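Local coordinates for lipoprotein (Clostridioides difficile, PDB 7RAG), which binds the CwlD amidase as the GerS lipoprotein and activates it allosterically during spore formation, at the interface of chains A and B. Numbering follows the deposited sequence. Chains: chain A, Lipoprotein; chain B, Germination-specific N-acetylmuramoyl-L-alanine amidase, Autolysin.

The interface of chains A and B. Residues chain A 133, 135-136, 163-164; chain B 18, 62, 64.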
# COMPACT_ATOMS: atom_id res chain seq x y z
N ASN A 133 -1.53 -20.09 -24.11
CA ASN A 133 -0.16 -19.67 -24.36
C ASN A 133 0.66 -20.89 -24.75
O ASN A 133 0.60 -21.93 -24.08
CB ASN A 133 0.43 -18.98 -23.12
CG ASN A 133 1.85 -18.40 -23.34
OD1 ASN A 133 2.73 -19.06 -23.87
ND2 ASN A 133 2.06 -17.16 -22.90
N TYR A 135 3.66 -21.39 -24.34
CA TYR A 135 4.70 -21.63 -23.36
C TYR A 135 4.19 -22.00 -21.98
O TYR A 135 4.87 -22.72 -21.25
CB TYR A 135 5.60 -20.40 -23.24
CG TYR A 135 6.34 -20.11 -24.52
CD1 TYR A 135 7.42 -20.90 -24.90
CD2 TYR A 135 5.95 -19.07 -25.35
CE1 TYR A 135 8.10 -20.65 -26.06
CE2 TYR A 135 6.62 -18.81 -26.51
CZ TYR A 135 7.70 -19.61 -26.86
OH TYR A 135 8.39 -19.38 -28.03
N PHE A 136 3.02 -21.49 -21.59
CA PHE A 136 2.41 -21.79 -20.29
C PHE A 136 1.15 -22.60 -20.56
O PHE A 136 0.03 -22.09 -20.50
CB PHE A 136 2.07 -20.48 -19.50
CG PHE A 136 3.26 -19.62 -19.17
CD1 PHE A 136 3.79 -19.61 -17.89
CD2 PHE A 136 3.85 -18.82 -20.13
CE1 PHE A 136 4.87 -18.81 -17.58
CE2 PHE A 136 4.93 -18.03 -19.84
CZ PHE A 136 5.44 -18.01 -18.57
N ARG A 163 8.96 -25.70 -18.91
CA ARG A 163 9.60 -24.40 -19.02
C ARG A 163 9.96 -23.83 -17.67
O ARG A 163 10.95 -23.09 -17.57
CB ARG A 163 8.69 -23.42 -19.76
CG ARG A 163 8.41 -23.83 -21.16
CD ARG A 163 9.69 -24.20 -21.81
NE ARG A 163 9.53 -24.30 -23.24
CZ ARG A 163 10.28 -23.67 -24.13
NH1 ARG A 163 11.28 -22.90 -23.72
NH2 ARG A 163 10.03 -23.84 -25.42
N PHE A 164 9.17 -24.10 -16.64
CA PHE A 164 9.48 -23.72 -15.27
C PHE A 164 9.41 -24.96 -14.41
O PHE A 164 8.41 -25.68 -14.45
CB PHE A 164 8.50 -22.69 -14.69
CG PHE A 164 8.65 -21.34 -15.26
CD1 PHE A 164 9.43 -20.39 -14.61
CD2 PHE A 164 8.03 -21.01 -16.47
CE1 PHE A 164 9.58 -19.12 -15.16
CE2 PHE A 164 8.18 -19.76 -17.01
CZ PHE A 164 8.96 -18.81 -16.36
N THR B 18 5.86 -13.87 -22.34
CA THR B 18 7.08 -14.31 -22.97
C THR B 18 7.68 -13.11 -23.68
O THR B 18 6.99 -12.45 -24.47
CB THR B 18 6.83 -15.48 -23.92
OG1 THR B 18 6.26 -16.57 -23.18
CG2 THR B 18 8.13 -15.98 -24.56
N LEU B 62 8.88 -15.67 -19.16
CA LEU B 62 9.78 -16.51 -19.93
C LEU B 62 10.54 -15.63 -20.90
O LEU B 62 9.93 -14.80 -21.57
CB LEU B 62 9.00 -17.57 -20.71
CG LEU B 62 9.89 -18.68 -21.24
CD1 LEU B 62 10.46 -19.52 -20.10
CD2 LEU B 62 9.09 -19.54 -22.18
N ILE B 64 13.01 -15.24 -24.22
CA ILE B 64 13.64 -15.70 -25.46
C ILE B 64 14.80 -14.76 -25.74
O ILE B 64 14.61 -13.54 -25.88
CB ILE B 64 12.66 -15.67 -26.65
CG1 ILE B 64 11.41 -16.54 -26.41
CG2 ILE B 64 13.37 -16.08 -27.93
CD1 ILE B 64 11.67 -18.01 -26.28
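A:Tyr135 lies across B:Thr18 and B:Leu62. It supplies most of the lipoprotein's share of this largely apolar patch between GerS and CwlD, and B:Leu62 most of the amidase's. Both amidase side chains cross it at roughly a right angle. B:Leu62 sends its two methyl branches to different rings. B:Leu62 CD2 meets the A:Tyr135 ring at CD1, 3.5 Å away. B:Leu62 CD1 reaches CE2 of A:Phe164 at 3.8 Å, passing in the opposite direction. In B:Leu62, CG is anti to the backbone N (chi1 -165°), which sends the fork toward the lipoprotein.

B:Thr18 lies over the same face of the tyrosine ring, toward the CD2/CE2 rim, with B:Leu62 toward the CD1 rim. The hydroxyl B:Thr18 OG1 is 3.3 Å from A:Tyr135 CD2, and the methyl B:Thr18 CG2 packs on A:Tyr135 CE2 at 3.8 Å. The same hydroxyl sits at the rim of the A:Phe136 ring, in its plane. Within GerS, the side-chain carbonyl OD1 of A:Asn133 accepts a 2.5 Å hydrogen bond from the backbone N of A:Tyr135. The donor lies in the carbonyl plane, and this bond probably steadies the turn that presents the tyrosine. The guanidinium of A:Arg163 turns one face to CD1 of A:Tyr135.

Packing is tight around the base and middle of the tyrosine and loosens outward. At the phenol end, A:Tyr135 OH is 4.0 Å from B:Ile64 CD1. A:Arg163 touches the partner lightly, its CB 4.3 Å from B:Leu62 CD1.

On the GerS side, the patch draws on the loop ahead of strand 138-144, on loop residue A:Arg163 and on A:Phe164, which starts strand 164-169. On the CwlD side, it uses strand 62-65 and the first residue of strand 18-23.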